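Local structure of acyl-CoA thioester hydrolase ybgC (Escherichia coli K-12, 3GRH) at residues Q51-S56 and G320-N325; V288-T293 and Y307-A312; Y177-S182 and V256-E261; D156-V161 and S182-S187; L214-D219 and L243-T248. The protein is a putative thioesterase of the outer membrane that has the pectinesterase fold but neither binds pectin nor shows pectinesterase activity. All blocks are in the same frame, centred on the assembly; numbering follows the deposited sequence.

Contact 1: Q51-S56 and G320-N325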
# COMPACT_ATOMS: atom_id res chain seq x y z
N GLN A 51 4.84 12.42 -11.47
CA GLN A 51 5.41 13.69 -11.09
C GLN A 51 4.45 14.61 -10.31
O GLN A 51 4.87 15.48 -9.53
CB GLN A 51 6.02 14.41 -12.28
CG GLN A 51 5.09 14.89 -13.32
CD GLN A 51 5.79 15.46 -14.56
OE1 GLN A 51 5.53 15.02 -15.69
NE2 GLN A 51 6.67 16.45 -14.36
N HIS A 52 3.15 14.49 -10.57
CA HIS A 52 2.18 15.23 -9.79
C HIS A 52 1.91 14.60 -8.48
O HIS A 52 1.80 15.28 -7.42
CB HIS A 52 0.88 15.39 -10.64
CG HIS A 52 0.99 16.45 -11.69
ND1 HIS A 52 1.54 16.20 -12.92
CD2 HIS A 52 0.58 17.74 -11.71
CE1 HIS A 52 1.52 17.30 -13.65
NE2 HIS A 52 0.93 18.26 -12.95
N TYR A 53 1.87 13.28 -8.47
CA TYR A 53 1.67 12.58 -7.16
C TYR A 53 2.81 12.76 -6.22
O TYR A 53 2.65 12.73 -5.00
CB TYR A 53 1.38 11.06 -7.33
CG TYR A 53 -0.02 10.69 -7.70
CD1 TYR A 53 -0.50 10.93 -8.96
CD2 TYR A 53 -0.88 10.12 -6.79
CE1 TYR A 53 -1.79 10.69 -9.30
CE2 TYR A 53 -2.15 9.83 -7.14
CZ TYR A 53 -2.63 10.12 -8.41
OH TYR A 53 -3.97 9.88 -8.73
N PHE A 54 4.00 13.00 -6.80
CA PHE A 54 5.23 13.10 -6.02
C PHE A 54 5.71 14.53 -5.84
O PHE A 54 6.81 14.76 -5.38
CB PHE A 54 6.32 12.23 -6.63
CG PHE A 54 6.12 10.76 -6.47
CD1 PHE A 54 5.29 10.23 -5.54
CD2 PHE A 54 6.90 9.91 -7.21
CE1 PHE A 54 5.16 8.82 -5.39
CE2 PHE A 54 6.77 8.58 -7.08
CZ PHE A 54 5.89 8.06 -6.14
N ALA A 55 4.87 15.49 -6.14
CA ALA A 55 5.23 16.89 -6.05
C ALA A 55 5.68 17.27 -4.66
O ALA A 55 5.20 16.69 -3.67
CB ALA A 55 4.06 17.70 -6.44
N SER A 56 6.64 18.19 -4.57
CA SER A 56 7.08 18.73 -3.23
C SER A 56 6.04 19.71 -2.67
O SER A 56 5.10 20.09 -3.37
CB SER A 56 8.43 19.43 -3.34
OG SER A 56 8.31 20.62 -4.06
N GLY A 320 -4.00 10.78 -4.10
CA GLY A 320 -4.03 9.58 -3.37
C GLY A 320 -3.22 8.46 -4.00
O GLY A 320 -2.02 8.55 -3.98
N PHE A 321 -3.90 7.56 -4.66
CA PHE A 321 -3.28 6.40 -5.28
C PHE A 321 -3.22 6.48 -6.75
O PHE A 321 -4.22 6.89 -7.36
CB PHE A 321 -3.98 5.11 -4.88
CG PHE A 321 -4.02 4.80 -3.40
CD1 PHE A 321 -3.17 5.34 -2.50
CD2 PHE A 321 -4.88 3.85 -2.98
CE1 PHE A 321 -3.26 5.03 -1.09
CE2 PHE A 321 -5.01 3.58 -1.59
CZ PHE A 321 -4.20 4.13 -0.68
N LEU A 322 -2.11 6.07 -7.39
CA LEU A 322 -2.07 6.00 -8.85
C LEU A 322 -1.60 4.62 -9.19
O LEU A 322 -0.58 4.22 -8.65
CB LEU A 322 -1.04 6.96 -9.43
CG LEU A 322 -0.79 6.91 -10.90
CD1 LEU A 322 -2.13 7.28 -11.59
CD2 LEU A 322 0.34 7.92 -11.25
N ALA A 323 -2.35 3.87 -10.00
CA ALA A 323 -1.88 2.58 -10.51
C ALA A 323 -1.70 2.78 -11.99
O ALA A 323 -2.64 3.18 -12.69
CB ALA A 323 -2.95 1.54 -10.24
N VAL A 324 -0.48 2.57 -12.46
CA VAL A 324 -0.08 2.78 -13.88
C VAL A 324 0.58 1.56 -14.41
O VAL A 324 1.38 0.93 -13.74
CB VAL A 324 0.76 4.11 -14.00
CG1 VAL A 324 1.96 4.05 -13.15
CG2 VAL A 324 1.12 4.37 -15.43
N ASN A 325 0.21 1.10 -15.58
CA ASN A 325 0.87 0.05 -16.28
C ASN A 325 0.87 -1.24 -15.38
O ASN A 325 1.88 -2.00 -15.32
CB ASN A 325 2.30 0.46 -16.62
CG ASN A 325 2.40 1.68 -17.54
OD1 ASN A 325 3.38 2.40 -17.54
ND2 ASN A 325 1.41 1.88 -18.32
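Tyr53 is the residue through which helix 50-53 meets the strand 321-324, and its phenol ring carries the whole contact from the 51-56 side. Tyr53 directs its CB at the strand, with CG anti to the carbonyl carbon (chi1 -80°), which lays the ring across the backbone of residues 320-322. One face rests on Leu322: its CB sits 3.7 Å from the ring centroid of Tyr53, only 12° off the ring normal, a CH-pi contact over the middle of the ring. Farther out on the same side chain, Leu322 CD2 lies 3.9 Å from Tyr53 CD1. The ring edge is turned to Gly320, whose O approaches Tyr53 CD2 at 3.4 Å near the ring plane. At the end of the ring, the hydroxyl of Tyr53 is hydrogen-bonded to Gln351 NE2, and this OH stands 3.3 Å from Phe321 O. Gln351 bonds the Gly320 backbone N through its OE1 as well, and so links the tyrosine to the backbone at the start of segment 320-325. Tyr319 meets the same ring edge-to-face. One residue on, the chain leaves helical geometry at Phe54, which packs on Val289 of strand 287-291. Helix 50-53 is thus laid on the outer surface of the parallel sheet containing strands 287-291, 321-324 and 351-355, whose successive rungs are those of the right-handed parallel beta-helix characteristic of pectinesterases.

Contact 2: V288-T293 and Y307-A312; sequences VVFDNT and YVFAPA
Phe290 and Phe309 reach toward each other from two different sheets and touch at a single ring corner, CE2 of Phe290 lying 4.1 Å from CE1 of Phe309. The ring centroids are 6.0 Å apart and the planes stand at 52°, an oblique pairing that is neither a stack nor a T-shape. Seen from Phe309, the neighbouring carbon arrives at its edge, near the ring plane. The two side chains run antiparallel past each other, so that they meet at their ring margins.

Each ring is also backed by a valine of its own segment. Val288 CG1 sits 3.5 Å above the plane of the Phe290 ring, toward its rim, and Val308 CG1 lies 3.8 Å above the plane of the Phe309 ring, over the centre. Phe295 joins both phenylalanines edge-to-face, Val282 touches Phe290, and Phe321 packs on Phe309, which makes an aromatic cluster inside the coil. Farther out, the chain turns a corner at Val308, just before which Tyr307 makes a cation-pi contact with Arg340, a residue that by similarity binds substrate. The side chain of Phe309 is about 8 Å from that of Asp280, the predicted nucleophile.

With no hydrogen bond between them, the contact between the two segments is apolar, resting on van der Waals packing and probably on the burial of the rings from water.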
# COMPACT_ATOMS: atom_id res chain seq x y z
N VAL A 288 0.66 7.36 -3.24
CA VAL A 288 1.34 6.10 -3.58
C VAL A 288 1.21 5.91 -5.06
O VAL A 288 0.10 5.98 -5.58
CB VAL A 288 0.76 4.87 -2.88
CG1 VAL A 288 1.72 3.66 -3.13
CG2 VAL A 288 0.59 5.17 -1.39
N VAL A 289 2.31 5.63 -5.76
CA VAL A 289 2.33 5.28 -7.16
C VAL A 289 2.70 3.82 -7.30
O VAL A 289 3.71 3.44 -6.72
CB VAL A 289 3.28 6.16 -7.94
CG1 VAL A 289 3.43 5.62 -9.38
CG2 VAL A 289 2.87 7.66 -7.98
N PHE A 290 1.88 3.04 -7.98
CA PHE A 290 2.11 1.61 -8.25
C PHE A 290 2.40 1.53 -9.71
O PHE A 290 1.54 1.86 -10.50
CB PHE A 290 0.84 0.83 -7.97
CG PHE A 290 0.41 0.85 -6.55
CD1 PHE A 290 0.94 -0.10 -5.69
CD2 PHE A 290 -0.52 1.75 -6.07
CE1 PHE A 290 0.57 -0.15 -4.38
CE2 PHE A 290 -0.87 1.70 -4.73
CZ PHE A 290 -0.28 0.75 -3.90
N ASP A 291 3.57 1.07 -10.09
CA ASP A 291 3.95 0.92 -11.51
C ASP A 291 4.30 -0.55 -11.76
O ASP A 291 5.06 -1.16 -10.98
CB ASP A 291 5.05 1.85 -11.89
CG ASP A 291 5.25 1.99 -13.41
OD1 ASP A 291 6.11 2.82 -13.80
OD2 ASP A 291 4.58 1.31 -14.24
N ASN A 292 3.76 -1.15 -12.82
CA ASN A 292 4.00 -2.53 -13.11
C ASN A 292 3.86 -3.48 -11.94
O ASN A 292 4.70 -4.36 -11.72
CB ASN A 292 5.35 -2.62 -13.73
CG ASN A 292 5.36 -1.94 -15.08
OD1 ASN A 292 4.77 -2.46 -16.03
ND2 ASN A 292 6.01 -0.77 -15.19
N THR A 293 2.77 -3.28 -11.23
CA THR A 293 2.42 -4.09 -10.10
C THR A 293 1.24 -4.94 -10.48
O THR A 293 0.33 -4.53 -11.19
CB THR A 293 2.21 -3.20 -8.86
OG1 THR A 293 3.50 -2.69 -8.52
CG2 THR A 293 1.65 -4.00 -7.70
N TYR A 307 -12.38 -5.66 -2.78
CA TYR A 307 -12.13 -4.27 -3.16
C TYR A 307 -10.64 -4.02 -3.19
O TYR A 307 -10.02 -4.17 -2.16
CB TYR A 307 -12.73 -3.25 -2.18
CG TYR A 307 -14.11 -3.59 -1.68
CD1 TYR A 307 -15.25 -3.29 -2.41
CD2 TYR A 307 -14.24 -4.30 -0.50
CE1 TYR A 307 -16.51 -3.67 -1.91
CE2 TYR A 307 -15.50 -4.71 -0.05
CZ TYR A 307 -16.60 -4.37 -0.76
OH TYR A 307 -17.87 -4.73 -0.26
N VAL A 308 -10.07 -3.62 -4.32
CA VAL A 308 -8.67 -3.50 -4.40
C VAL A 308 -8.15 -2.30 -3.64
O VAL A 308 -7.29 -2.39 -2.80
CB VAL A 308 -8.15 -3.47 -5.83
CG1 VAL A 308 -6.61 -3.36 -5.87
CG2 VAL A 308 -8.67 -4.75 -6.55
N PHE A 309 -8.71 -1.11 -3.94
CA PHE A 309 -8.21 0.13 -3.36
C PHE A 309 -9.18 0.77 -2.40
O PHE A 309 -10.38 0.90 -2.71
CB PHE A 309 -7.94 1.14 -4.50
CG PHE A 309 -6.84 0.76 -5.39
CD1 PHE A 309 -5.52 0.79 -4.98
CD2 PHE A 309 -7.15 0.41 -6.67
CE1 PHE A 309 -4.53 0.34 -5.83
CE2 PHE A 309 -6.15 0.05 -7.54
CZ PHE A 309 -4.86 0.01 -7.10
N ALA A 310 -8.69 1.18 -1.22
CA ALA A 310 -9.49 1.89 -0.22
C ALA A 310 -8.75 3.08 0.31
O ALA A 310 -8.20 3.07 1.44
CB ALA A 310 -9.81 0.93 0.93
N PRO A 311 -8.63 4.09 -0.52
CA PRO A 311 -7.95 5.30 -0.15
C PRO A 311 -8.75 6.12 0.90
O PRO A 311 -10.02 6.22 0.84
CB PRO A 311 -7.84 6.04 -1.48
CG PRO A 311 -8.85 5.53 -2.30
CD PRO A 311 -9.18 4.16 -1.88
N ALA A 312 -7.99 6.74 1.78
CA ALA A 312 -8.46 7.58 2.85
C ALA A 312 -7.96 9.03 2.67
O ALA A 312 -7.73 9.78 3.64
CB ALA A 312 -8.03 7.04 4.23

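Contact 3: Y177-S182 and V256-E261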
# COMPACT_ATOMS: atom_id res chain seq x y z
N TYR A 177 6.01 -0.01 19.46
CA TYR A 177 5.43 -1.09 20.21
C TYR A 177 4.58 -0.55 21.31
O TYR A 177 3.47 -1.04 21.50
CB TYR A 177 6.52 -1.95 20.76
CG TYR A 177 5.99 -3.06 21.60
CD1 TYR A 177 5.41 -4.18 20.98
CD2 TYR A 177 5.98 -2.98 22.97
CE1 TYR A 177 4.88 -5.20 21.74
CE2 TYR A 177 5.48 -3.99 23.71
CZ TYR A 177 4.94 -5.10 23.09
OH TYR A 177 4.42 -6.09 23.96
N ASP A 178 5.07 0.45 22.02
CA ASP A 178 4.37 0.98 23.22
C ASP A 178 3.05 1.65 22.86
O ASP A 178 2.09 1.56 23.61
CB ASP A 178 5.26 1.98 23.92
CG ASP A 178 4.83 2.29 25.32
OD1 ASP A 178 4.27 1.43 26.03
OD2 ASP A 178 5.10 3.45 25.68
N SER A 179 2.96 2.27 21.71
CA SER A 179 1.69 2.86 21.26
C SER A 179 0.57 1.85 21.08
O SER A 179 -0.63 2.18 21.18
CB SER A 179 1.87 3.68 19.96
OG SER A 179 2.13 2.87 18.81
N CYS A 180 0.94 0.61 20.84
CA CYS A 180 -0.04 -0.45 20.68
C CYS A 180 -0.28 -1.19 22.00
O CYS A 180 -1.39 -1.59 22.32
CB CYS A 180 0.49 -1.42 19.68
SG CYS A 180 0.79 -0.70 18.03
N GLN A 181 0.79 -1.43 22.74
CA GLN A 181 0.77 -2.41 23.81
C GLN A 181 0.04 -1.84 25.00
O GLN A 181 -0.49 -2.57 25.81
CB GLN A 181 2.18 -2.86 24.18
CG GLN A 181 3.04 -1.89 24.94
CD GLN A 181 3.07 -2.10 26.42
OE1 GLN A 181 2.76 -3.18 26.93
NE2 GLN A 181 3.44 -1.06 27.14
N SER A 182 0.03 -0.52 25.08
CA SER A 182 -0.65 0.23 26.13
C SER A 182 -2.19 0.20 26.03
O SER A 182 -2.88 0.55 26.97
CB SER A 182 -0.15 1.69 26.04
OG SER A 182 -0.01 2.07 24.68
N VAL A 256 4.62 10.01 15.41
CA VAL A 256 4.87 9.10 16.53
C VAL A 256 3.66 8.71 17.40
O VAL A 256 3.72 7.74 18.16
CB VAL A 256 5.96 9.65 17.44
CG1 VAL A 256 7.27 9.71 16.69
CG2 VAL A 256 5.52 10.98 18.02
N GLN A 257 2.55 9.43 17.25
CA GLN A 257 1.28 9.10 17.91
C GLN A 257 0.45 7.90 17.38
O GLN A 257 -0.56 7.53 17.98
CB GLN A 257 0.38 10.33 17.86
CG GLN A 257 0.84 11.48 18.66
CD GLN A 257 -0.29 12.48 18.88
OE1 GLN A 257 -1.12 12.33 19.78
NE2 GLN A 257 -0.34 13.52 18.03
N ASN A 258 0.89 7.29 16.28
CA ASN A 258 0.16 6.17 15.69
C ASN A 258 -1.32 6.43 15.43
O ASN A 258 -2.19 5.74 15.93
CB ASN A 258 0.39 4.88 16.51
CG ASN A 258 -0.04 3.64 15.80
OD1 ASN A 258 -0.17 3.65 14.61
ND2 ASN A 258 -0.23 2.55 16.54
N ARG A 259 -1.61 7.41 14.56
CA ARG A 259 -2.97 7.69 14.14
C ARG A 259 -2.86 8.53 12.90
O ARG A 259 -1.83 9.21 12.69
CB ARG A 259 -3.73 8.49 15.16
CG ARG A 259 -3.03 9.69 15.64
CD ARG A 259 -3.70 10.19 16.88
NE ARG A 259 -3.31 11.57 17.18
CZ ARG A 259 -3.73 12.25 18.24
NH1 ARG A 259 -4.54 11.68 19.14
NH2 ARG A 259 -3.33 13.50 18.42
N LEU A 260 -3.91 8.49 12.09
CA LEU A 260 -3.92 9.31 10.87
C LEU A 260 -3.93 10.79 11.27
O LEU A 260 -4.49 11.18 12.31
CB LEU A 260 -5.09 8.97 9.96
CG LEU A 260 -4.98 7.61 9.33
CD1 LEU A 260 -6.30 7.19 8.64
CD2 LEU A 260 -3.81 7.58 8.37
N GLU A 261 -3.24 11.59 10.47
CA GLU A 261 -2.95 13.01 10.73
C GLU A 261 -3.59 13.86 9.64
O GLU A 261 -3.99 13.35 8.60
CB GLU A 261 -1.41 13.32 10.60
CG GLU A 261 -0.54 12.85 11.71
CD GLU A 261 0.90 13.41 11.66
OE1 GLU A 261 1.28 14.15 10.70
OE2 GLU A 261 1.67 13.12 12.61
O HOH W 1 3.78 5.15 17.11
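The carboxamide of Asn258 is the flat group that crosses to helix 174-181. Its ND2 corner faces Ser179 and Cys180, while OD1 is hydrogen-bonded to Arg229. Within the helix a second amide, that of Gln181, holds Asp178 OD1 in its own plane through a nearly straight bond from NE2 (2.8 Å, 173°).

With CG anti to the backbone N (chi1 -166°), the amide of Asn258 is carried toward the helix, where ND2 gives a weak, strongly bent hydrogen bond to Ser179 OG (3.3 Å, 127°) and stands 3.7 Å from Cys180 SG. Asn258 CB also lies against the serine, 3.5 Å from Ser179 OG. The stronger partner of that hydroxyl is the backbone carbonyl of Met176, one turn back in the helix. A bridging water adds a second link, donating to Val256 O at 2.8 Å and to Ser179 OG. Both links to this serine oxygen across the contact are long, at 3.3 Å from Ser179 OG to Asn258 ND2 and to the water.

Cys180 is disulfide-bonded to Cys192, which fastens the helix close to this point. Ser179, Cys180 and Asn258 all rest on Trp197 of strand 196-198, so the contact lies where helix 174-181, packed against helix 154-161, meets the loop between strands 249-251 and 267-271.

Contact 4: D156-V161 and S182-S187; sequences DWRHDV and SKRSDS
The helix carrying Arg158 and the loop through Lys183 and Arg184 run well apart, their closest CA atoms, those of Arg158 and Ser182, being 9.6 Å from each other. Two arginine side chains bridge the gap. The long axes of Arg158 and Arg184 cross at about a right angle, yet their guanidinium groups are nearly parallel (10°) and stacked, with centres 4.6 Å apart. Arg158 NH1 lies over the face of the other group, 3.7 Å from Arg184 NH2.

Such a pairing of like charges probably depends on the carbonyl groups and the solvent around it. Arg158 NH1 is hydrogen-bonded to Gln181 O, and Lys183 O lies near its guanidinium plane, though 4.2 Å from NH1. Arg184 starts out directed away from the helix, but bends at chi2 (-72°) and again at chi3 carry its planar end back. A weak bond from Arg184 NE to Ser182 O (3.4 Å), in the guanidinium plane, helps to fix its rotation. Lys183, extended, hydrogen-bonds through NZ to Ile188 O.

At the surface, the stack joins helix 154-161 to the loop after helix 174-181. Trp157 of the first helix packs on Tyr177 and Cys180 of helix 174-181 and on Tyr122 of strand 115-123.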
# COMPACT_ATOMS: atom_id res chain seq x y z
N ASP A 156 -3.21 -11.05 23.90
CA ASP A 156 -2.82 -12.00 22.85
C ASP A 156 -1.85 -11.37 21.88
O ASP A 156 -0.89 -11.99 21.50
CB ASP A 156 -4.04 -12.54 22.10
CG ASP A 156 -4.84 -13.52 22.93
OD1 ASP A 156 -4.42 -13.84 24.08
OD2 ASP A 156 -5.91 -13.96 22.42
N TRP A 157 -2.08 -10.10 21.53
CA TRP A 157 -1.16 -9.32 20.69
C TRP A 157 0.21 -9.19 21.29
O TRP A 157 1.21 -9.48 20.66
CB TRP A 157 -1.76 -7.95 20.40
CG TRP A 157 -0.99 -7.12 19.44
CD1 TRP A 157 -1.13 -7.06 18.10
CD2 TRP A 157 0.03 -6.20 19.77
NE1 TRP A 157 -0.27 -6.18 17.56
CE2 TRP A 157 0.50 -5.65 18.56
CE3 TRP A 157 0.61 -5.78 20.98
CZ2 TRP A 157 1.46 -4.67 18.55
CZ3 TRP A 157 1.60 -4.85 20.95
CH2 TRP A 157 2.04 -4.33 19.74
N ARG A 158 0.27 -8.80 22.56
CA ARG A 158 1.56 -8.65 23.23
C ARG A 158 2.35 -9.93 23.28
O ARG A 158 3.56 -9.91 23.12
CB ARG A 158 1.35 -8.14 24.66
CG ARG A 158 1.02 -6.67 24.77
CD ARG A 158 1.10 -6.15 26.17
NE ARG A 158 0.16 -6.75 27.07
CZ ARG A 158 -1.08 -6.32 27.33
NH1 ARG A 158 -1.58 -5.23 26.77
NH2 ARG A 158 -1.79 -7.00 28.20
N HIS A 159 1.65 -11.04 23.51
CA HIS A 159 2.28 -12.33 23.56
C HIS A 159 2.92 -12.73 22.24
O HIS A 159 4.10 -13.09 22.19
CB HIS A 159 1.31 -13.40 24.04
CG HIS A 159 1.97 -14.71 24.21
ND1 HIS A 159 2.78 -14.97 25.29
CD2 HIS A 159 1.99 -15.81 23.44
CE1 HIS A 159 3.28 -16.19 25.17
NE2 HIS A 159 2.80 -16.73 24.07
N ASP A 160 2.17 -12.51 21.17
CA ASP A 160 2.58 -12.90 19.82
C ASP A 160 3.63 -12.02 19.25
O ASP A 160 4.51 -12.48 18.50
CB ASP A 160 1.37 -12.94 18.91
CG ASP A 160 0.45 -14.13 19.18
OD1 ASP A 160 0.64 -14.84 20.20
OD2 ASP A 160 -0.54 -14.23 18.43
N VAL A 161 3.56 -10.71 19.53
CA VAL A 161 4.51 -9.70 18.99
C VAL A 161 5.81 -9.60 19.79
O VAL A 161 6.89 -9.43 19.18
CB VAL A 161 3.81 -8.33 18.96
CG1 VAL A 161 4.77 -7.22 18.63
CG2 VAL A 161 2.72 -8.39 17.85
N SER A 182 0.03 -0.52 25.08
CA SER A 182 -0.65 0.23 26.13
C SER A 182 -2.19 0.20 26.03
O SER A 182 -2.88 0.55 26.97
CB SER A 182 -0.15 1.69 26.04
OG SER A 182 -0.01 2.07 24.68
N LYS A 183 -2.72 -0.19 24.88
CA LYS A 183 -4.16 -0.15 24.68
C LYS A 183 -4.86 -1.07 25.64
O LYS A 183 -4.39 -2.16 25.93
CB LYS A 183 -4.54 -0.53 23.25
CG LYS A 183 -4.04 0.45 22.21
CD LYS A 183 -4.38 -0.09 20.81
CE LYS A 183 -3.87 0.80 19.70
NZ LYS A 183 -4.10 0.11 18.37
N ARG A 184 -5.98 -0.59 26.16
CA ARG A 184 -6.79 -1.35 27.08
C ARG A 184 -8.19 -1.60 26.48
O ARG A 184 -9.12 -2.01 27.19
CB ARG A 184 -6.88 -0.62 28.41
CG ARG A 184 -5.53 -0.41 29.08
CD ARG A 184 -4.91 -1.70 29.66
NE ARG A 184 -3.47 -1.80 29.40
CZ ARG A 184 -2.66 -2.76 29.86
NH1 ARG A 184 -3.13 -3.73 30.65
NH2 ARG A 184 -1.37 -2.75 29.55
N SER A 185 -8.34 -1.34 25.18
CA SER A 185 -9.55 -1.64 24.47
C SER A 185 -9.70 -3.15 24.30
O SER A 185 -8.77 -3.92 24.55
CB SER A 185 -9.55 -0.95 23.11
OG SER A 185 -8.38 -1.28 22.34
N ASP A 186 -10.87 -3.57 23.87
CA ASP A 186 -11.18 -4.98 23.71
C ASP A 186 -10.32 -5.60 22.60
O ASP A 186 -9.93 -6.79 22.67
CB ASP A 186 -12.64 -5.12 23.33
CG ASP A 186 -13.16 -6.51 23.52
OD1 ASP A 186 -14.22 -6.68 24.21
OD2 ASP A 186 -12.51 -7.45 22.99
N SER A 187 -10.06 -4.79 21.59
CA SER A 187 -9.33 -5.24 20.38
C SER A 187 -8.19 -4.27 20.11
O SER A 187 -8.24 -3.09 20.47
CB SER A 187 -10.31 -5.34 19.19
OG SER A 187 -11.38 -6.24 19.44

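Contact 5: L214-D219 and L243-T248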
# COMPACT_ATOMS: atom_id res chain seq x y z
N LEU A 214 -2.43 -14.70 8.88
CA LEU A 214 -3.80 -15.03 9.35
C LEU A 214 -4.61 -15.76 8.27
O LEU A 214 -5.24 -16.82 8.52
CB LEU A 214 -4.51 -13.77 9.79
CG LEU A 214 -5.80 -13.87 10.57
CD1 LEU A 214 -5.49 -14.33 12.03
CD2 LEU A 214 -6.56 -12.54 10.56
N GLY A 215 -4.49 -15.30 7.04
CA GLY A 215 -4.97 -16.03 5.91
C GLY A 215 -6.36 -16.53 6.04
O GLY A 215 -7.28 -15.77 6.34
N ASP A 216 -6.54 -17.83 5.75
CA ASP A 216 -7.88 -18.41 5.75
C ASP A 216 -8.24 -19.10 7.08
O ASP A 216 -9.17 -19.96 7.18
CB ASP A 216 -8.03 -19.33 4.55
CG ASP A 216 -7.63 -18.67 3.20
OD1 ASP A 216 -8.03 -17.50 2.88
OD2 ASP A 216 -6.89 -19.34 2.43
N SER A 217 -7.57 -18.69 8.16
CA SER A 217 -7.84 -19.21 9.48
C SER A 217 -9.05 -18.56 10.12
O SER A 217 -9.52 -18.99 11.18
CB SER A 217 -6.62 -19.10 10.41
OG SER A 217 -6.39 -17.77 10.80
N VAL A 218 -9.54 -17.50 9.49
CA VAL A 218 -10.66 -16.76 9.97
C VAL A 218 -11.75 -16.73 8.90
O VAL A 218 -11.52 -17.08 7.72
CB VAL A 218 -10.23 -15.33 10.37
CG1 VAL A 218 -9.20 -15.43 11.46
CG2 VAL A 218 -9.64 -14.55 9.15
N ASP A 219 -12.94 -16.36 9.33
CA ASP A 219 -14.10 -16.26 8.46
C ASP A 219 -14.20 -15.02 7.59
O ASP A 219 -13.22 -14.25 7.45
CB ASP A 219 -15.41 -16.44 9.24
CG ASP A 219 -15.74 -15.30 10.20
OD1 ASP A 219 -15.28 -14.16 10.12
OD2 ASP A 219 -16.53 -15.57 11.15
N LEU A 243 1.46 -10.13 0.86
CA LEU A 243 0.45 -11.17 0.85
C LEU A 243 -0.43 -11.05 2.06
O LEU A 243 0.03 -11.00 3.21
CB LEU A 243 1.07 -12.57 0.80
CG LEU A 243 1.98 -12.79 -0.38
CD1 LEU A 243 2.58 -14.17 -0.32
CD2 LEU A 243 1.36 -12.55 -1.70
N GLY A 244 -1.75 -10.99 1.81
CA GLY A 244 -2.72 -10.95 2.86
C GLY A 244 -4.10 -11.27 2.36
O GLY A 244 -4.26 -11.96 1.33
N ARG A 245 -5.07 -10.79 3.14
CA ARG A 245 -6.50 -10.95 2.82
C ARG A 245 -7.11 -9.57 3.01
O ARG A 245 -7.08 -8.78 2.09
CB ARG A 245 -7.16 -12.00 3.60
CG ARG A 245 -6.63 -13.38 3.37
CD ARG A 245 -6.96 -13.93 2.08
NE ARG A 245 -6.40 -15.29 1.96
CZ ARG A 245 -5.30 -15.60 1.27
NH1 ARG A 245 -4.60 -14.70 0.62
NH2 ARG A 245 -4.91 -16.90 1.19
N GLN A 246 -7.53 -9.22 4.23
CA GLN A 246 -8.09 -7.86 4.45
C GLN A 246 -7.04 -6.89 4.90
O GLN A 246 -6.33 -7.13 5.83
CB GLN A 246 -9.25 -7.92 5.46
CG GLN A 246 -10.02 -6.70 5.61
CD GLN A 246 -11.02 -6.73 6.69
OE1 GLN A 246 -11.65 -7.74 6.89
NE2 GLN A 246 -11.14 -5.61 7.46
N ASN A 247 -6.92 -5.78 4.18
CA ASN A 247 -6.02 -4.67 4.48
C ASN A 247 -4.54 -5.09 4.36
O ASN A 247 -3.70 -4.62 5.14
CB ASN A 247 -6.25 -4.10 5.87
CG ASN A 247 -7.61 -3.48 6.06
OD1 ASN A 247 -8.39 -3.96 6.92
ND2 ASN A 247 -7.92 -2.44 5.30
N THR A 248 -4.16 -5.81 3.30
CA THR A 248 -2.83 -6.23 3.08
C THR A 248 -1.72 -5.16 3.15
O THR A 248 -0.74 -5.36 3.86
CB THR A 248 -2.79 -6.90 1.72
OG1 THR A 248 -3.71 -8.00 1.72
CG2 THR A 248 -1.43 -7.39 1.43
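Asp216 and Arg245 approach with their side chains at about a right angle, and their flat ends, tilted by 30°, form a two-pronged salt bridge. The shorter prong runs from Arg245 NE to Asp216 OD1, 2.9 Å long and nearly straight at 164°. It lies in the guanidinium plane but reaches the oxygen from above the carboxylate plane, 38° out of it. The second, from Arg245 NH2 to Asp216 OD2, is weak at 3.4 Å. A bend at chi2 folds the arginine so that its aliphatic part passes the loop backbone, CG coming 3.9 Å from Gly215 O.

The two loops follow strands 208-212 and 240-243, which are neighbours in a parallel sheet; the bridge therefore joins turns on successive coils of the beta-helix. Arg245 NH1 bonds Gly244 O at 2.9 Å and makes a further salt bridge with Glu276 of strand 274-277, the neighbour of 240-243 across the sheet, so the guanidinium is shared between two carboxylates. Asp216 OD1 is also hydrogen-bonded to Ser300 OG. The aspartate's loop is pinned by Ser217, whose OG and N both bond Leu214 O, the OG at 2.7 Å. Arg245 lies about 10 Å, side chain to side chain, from the predicted nucleophile Asp280.

Contacts 1 and 2 are buried and share the sheet containing strands 287-291 and 321-324, which are hydrogen-bonded neighbours: contact 1 lays a helix on its outer surface, contact 2 fills the interior behind it. Both are built mainly of aromatic and aliphatic groups. Contacts 3 and 4 share Ser182 and the packing of helices 154-161 and 174-181, their segments alternating along the chain; contact 3 is partly buried and relies on weak and water-mediated polar links, whereas contact 4 is a surface stack of charges. Contact 5, also at the surface, pairs opposite charges between turns of successive coils. Contacts 1 and 5 lie on opposite sides of the chain's centre, about 28 Å apart between centres.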